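Local structure of 3-dehydroquinate dehydratase (Zymomonas mobilis subsp. mobilis, 6SMF) at the interface of chains A and B. The protein catalyses the dehydration of 3-dehydroquinate to 3-dehydroshikimate in the shikimate pathway, as a type II dehydroquinase that assembles into a dodecamer. Residues are numbered along the deposited sequence; one frame, centred on the assembly and turned at random. Chains: chain A/B, 3-dehydroquinate dehydratase.

Contact 1 and contact 2 are neighbouring patches of one interface in the homododecamer, their C-alpha centres about 11 Å apart. Helix 90-98 of chain B runs through both: B:Val90 and B:Ala91 pack in contact 2, and B:Tyr93, B:Asp94 and B:Arg97 serve contact 1. Chain A answers with the 3-10 helix 116-118 in contact 1 and the 3-10 helix 83-87, nearby loops and the start of helix 60-72 in contact 2, where chain B also brings helix 60-72. Contact 1 is mainly charged, with a ring pair; contact 2 is mostly apolar and water-bridged. Predicted substrate-binding residues A:Arg118 and B:Asp94 meet in contact 1, so assembly probably helps shape the active site.

Contact 1: the interface of chains A and B. Residues chain A 115, 117-118; chain B 93-94, 97.
A:Arg118 and B:Asp94 meet tip to tip in an end-on, two-pronged salt bridge. NH2 of the guanidinium gives a hydrogen bond to carboxylate OD1 at 2.9 Å and NH1 one to OD2 at 3.0 Å. Both oxygens offer their syn lone pairs, and the two groups are nearly coplanar, their planes 6° apart. The arginine chain is extended from CG to NE (chi2 -162°), which carries its guanidinium out to chain B.

On its own side the same guanidinium turns its NE edge to A:Glu115, a side-on salt bridge through NE and OE2 whose modelled length is doubtfully short. NH2 also bonds to A:Glu115 OE1, at 3.0 Å. That oxygen takes a second hydrogen bond on its anti lone pair, from the phenol OH of B:Tyr93 at 2.9 Å. B:Arg97 adds a longer salt bridge, its NH1 lying 3.9 Å from OE1, so positive groups of both chains probably steady this carboxylate.

Among the rings, A:Phe117 and B:Tyr93 pack edge-to-face with planes 89° apart, the phenylalanine tip CZ lying 3.7 Å from CE1 of the tyrosine. A:Phe117 CE1 sits over the centre of one guanidinium face of A:Arg118, backing it from within chain A.

A:Arg118 and B:Asp94 are predicted substrate-binding residues, so the bridge probably helps build the active site across subunits. The patch joins the 3-10 helix 116-118 of chain A, and the loop before it that carries A:Glu115, to helix 90-98 of chain B.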
# COMPACT_ATOMS: atom_id res chain seq x y z
N GLU A 115 17.64 -8.43 -0.64
CA GLU A 115 16.69 -7.35 -1.02
C GLU A 115 15.28 -7.93 -0.91
O GLU A 115 15.07 -9.14 -1.32
CB GLU A 115 16.97 -6.88 -2.47
CG GLU A 115 18.45 -6.58 -2.79
CD GLU A 115 19.17 -7.56 -3.71
OE1 GLU A 115 19.78 -7.09 -4.77
OE2 GLU A 115 19.12 -8.81 -3.40
N PHE A 117 12.78 -7.39 -2.79
CA PHE A 117 12.19 -7.86 -4.05
C PHE A 117 12.53 -9.34 -4.25
O PHE A 117 11.88 -9.95 -5.06
CB PHE A 117 12.55 -7.05 -5.29
CG PHE A 117 13.99 -7.06 -5.74
CD1 PHE A 117 14.50 -8.12 -6.47
CD2 PHE A 117 14.83 -6.02 -5.43
CE1 PHE A 117 15.85 -8.17 -6.79
CE2 PHE A 117 16.16 -6.05 -5.79
CZ PHE A 117 16.66 -7.11 -6.50
N ARG A 118 13.52 -9.91 -3.59
CA ARG A 118 13.83 -11.36 -3.77
C ARG A 118 13.01 -12.22 -2.80
O ARG A 118 13.11 -13.42 -2.90
CB ARG A 118 15.30 -11.64 -3.52
CG ARG A 118 16.24 -10.89 -4.45
CD ARG A 118 17.62 -11.56 -4.44
NE ARG A 118 18.54 -10.56 -4.97
CZ ARG A 118 18.89 -10.46 -6.25
NH1 ARG A 118 18.48 -11.35 -7.15
NH2 ARG A 118 19.64 -9.44 -6.61
N TYR B 93 19.07 -6.29 -14.01
CA TYR B 93 19.67 -5.64 -12.83
C TYR B 93 20.82 -6.53 -12.35
O TYR B 93 21.90 -6.01 -12.08
CB TYR B 93 18.58 -5.41 -11.76
CG TYR B 93 19.09 -5.21 -10.36
CD1 TYR B 93 19.29 -6.30 -9.53
CD2 TYR B 93 19.35 -3.97 -9.85
CE1 TYR B 93 19.74 -6.15 -8.23
CE2 TYR B 93 19.80 -3.78 -8.54
CZ TYR B 93 19.99 -4.88 -7.72
OH TYR B 93 20.44 -4.81 -6.43
N ASP B 94 20.59 -7.84 -12.29
CA ASP B 94 21.58 -8.82 -11.78
C ASP B 94 22.78 -8.91 -12.75
O ASP B 94 23.94 -8.99 -12.27
CB ASP B 94 20.93 -10.18 -11.56
CG ASP B 94 20.34 -10.33 -10.17
OD1 ASP B 94 20.59 -9.49 -9.34
OD2 ASP B 94 19.68 -11.32 -9.94
N ARG B 97 24.94 -5.89 -12.28
CA ARG B 97 25.68 -6.03 -11.01
C ARG B 97 26.76 -7.11 -11.08
O ARG B 97 27.79 -6.92 -10.41
CB ARG B 97 24.71 -6.24 -9.87
CG ARG B 97 24.11 -4.93 -9.43
CD ARG B 97 23.34 -5.18 -8.16
NE ARG B 97 24.10 -4.73 -7.00
CZ ARG B 97 24.15 -5.40 -5.86
NH1 ARG B 97 23.49 -6.55 -5.74
NH2 ARG B 97 24.82 -4.91 -4.83

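Contact 2: the interface of chains A and B. Residues chain A 16-17, 58, 60, 84-85; chain B 60-61, 64, 90-91.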
# COMPACT_ATOMS: atom_id res chain seq x y z
N PRO A 16 19.22 -17.11 -15.42
CA PRO A 16 20.17 -16.13 -15.92
C PRO A 16 21.26 -15.84 -14.88
O PRO A 16 20.98 -15.90 -13.71
CB PRO A 16 19.33 -14.88 -16.21
CG PRO A 16 18.08 -15.06 -15.35
CD PRO A 16 17.87 -16.55 -15.23
N ASN A 17 22.46 -15.57 -15.39
CA ASN A 17 23.61 -15.05 -14.65
C ASN A 17 24.31 -16.15 -13.82
O ASN A 17 25.46 -15.94 -13.36
CB ASN A 17 23.15 -13.83 -13.86
CG ASN A 17 22.61 -12.76 -14.78
OD1 ASN A 17 23.34 -12.27 -15.65
ND2 ASN A 17 21.36 -12.37 -14.55
N ASN A 58 19.87 -17.49 -20.10
CA ASN A 58 19.48 -16.13 -19.67
C ASN A 58 18.05 -15.85 -20.12
O ASN A 58 17.56 -14.75 -19.84
CB ASN A 58 20.51 -15.09 -20.13
CG ASN A 58 21.91 -15.44 -19.65
OD1 ASN A 58 22.05 -15.91 -18.51
ND2 ASN A 58 22.92 -15.29 -20.51
N GLU A 60 13.99 -16.46 -20.15
CA GLU A 60 12.79 -16.93 -19.42
C GLU A 60 12.12 -18.03 -20.25
O GLU A 60 11.78 -19.11 -19.71
CB GLU A 60 11.92 -15.70 -19.21
CG GLU A 60 10.63 -15.97 -18.49
CD GLU A 60 9.90 -14.66 -18.24
OE1 GLU A 60 8.98 -14.68 -17.34
OE2 GLU A 60 10.27 -13.61 -18.95
N ALA A 84 16.99 -14.63 -11.17
CA ALA A 84 16.15 -13.41 -11.01
C ALA A 84 14.72 -13.66 -11.50
O ALA A 84 13.86 -12.98 -11.03
CB ALA A 84 16.73 -12.23 -11.75
N TYR A 85 14.49 -14.60 -12.41
CA TYR A 85 13.14 -14.82 -12.98
C TYR A 85 12.25 -15.41 -11.88
O TYR A 85 11.01 -15.36 -12.03
CB TYR A 85 13.16 -15.68 -14.25
CG TYR A 85 13.77 -15.03 -15.47
CD1 TYR A 85 13.50 -13.72 -15.80
CD2 TYR A 85 14.61 -15.74 -16.32
CE1 TYR A 85 14.05 -13.13 -16.92
CE2 TYR A 85 15.19 -15.15 -17.43
CZ TYR A 85 14.90 -13.84 -17.74
OH TYR A 85 15.44 -13.23 -18.84
N GLU B 60 14.47 -10.06 -23.74
CA GLU B 60 15.15 -9.76 -22.46
C GLU B 60 16.44 -10.59 -22.41
O GLU B 60 17.52 -10.04 -22.07
CB GLU B 60 14.18 -10.10 -21.34
CG GLU B 60 14.72 -9.91 -19.94
CD GLU B 60 13.66 -10.24 -18.92
OE1 GLU B 60 13.80 -9.78 -17.76
OE2 GLU B 60 12.67 -10.95 -19.32
N GLY B 61 16.35 -11.87 -22.74
CA GLY B 61 17.52 -12.77 -22.70
C GLY B 61 18.65 -12.28 -23.60
O GLY B 61 19.83 -12.46 -23.21
N ILE B 64 20.78 -9.69 -21.86
CA ILE B 64 21.61 -10.32 -20.80
C ILE B 64 22.82 -10.98 -21.46
O ILE B 64 23.96 -10.65 -21.05
CB ILE B 64 20.77 -11.27 -19.93
CG1 ILE B 64 19.72 -10.47 -19.15
CG2 ILE B 64 21.66 -12.09 -19.02
CD1 ILE B 64 18.53 -11.26 -18.71
N VAL B 90 14.47 -7.71 -13.18
CA VAL B 90 15.42 -8.08 -12.10
C VAL B 90 16.63 -8.79 -12.73
O VAL B 90 17.74 -8.59 -12.26
CB VAL B 90 14.75 -8.94 -11.03
CG1 VAL B 90 15.74 -9.36 -9.97
CG2 VAL B 90 13.58 -8.22 -10.37
N ALA B 91 16.43 -9.50 -13.82
CA ALA B 91 17.48 -10.31 -14.45
C ALA B 91 18.53 -9.38 -15.05
O ALA B 91 19.74 -9.69 -14.93
CB ALA B 91 16.89 -11.27 -15.45
O HOH W 1 11.70 -12.71 -21.09
O HOH W 2 13.80 -13.50 -20.73
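The N-terminal ends of two helices of chain B, 60-72 and 90-98, pack here against the 3-10 helix 83-87, adjoining loops and the start of helix 60-72 of chain A. A:Tyr85 and B:Glu60 meet tip to tip: the carboxylate carbon CD lies at the edge of the phenol ring, in its plane and 3.5 Å from CE1, with the carboxylate turned 73° to the ring. B:Glu60 reaches this edge as an extended chain, CG anti to the backbone N (chi1 178°). Within chain A, CB of A:Glu60 sits over the centre of one ring face, and the phenol OH gives a 2.8 Å hydrogen bond to the backbone O of A:Asn58, which helps fix the tyrosine.

Water joins the two glutamates. Water 1 lies 2.7 Å from OE2 of A:Glu60 and is also bonded to OE2 of B:Glu60, bridging two carboxylates that would repel if both were charged; the water, or a proton not seen here, may ease this. Water 2 links that B:Glu60 oxygen to the backbone N of A:Glu60 and to the A:Tyr85 hydroxyl.

Apolar packing lies beside this. The methyl CG2 of B:Ile64 lies 3.4 Å from CB of A:Asn58 and touches its amide carbon too. CB of A:Ala84 rests 3.4 Å from CA of B:Ala91 and also meets CG1 of B:Val90, while the B:Ala91 methyl packs against A:Tyr85 CE1.

A polar link comes from A:Asn17, whose ND2 donates to the backbone O of B:Ala91 at 3.2 Å, a bent bond (142° at H). A:Asn58 OD1 accepts from the backbone N of A:Asn17. The chain A side is thus built from segments that follow strands 9-14, 51-56 and 77-81, set against the first turns of the two chain B helices.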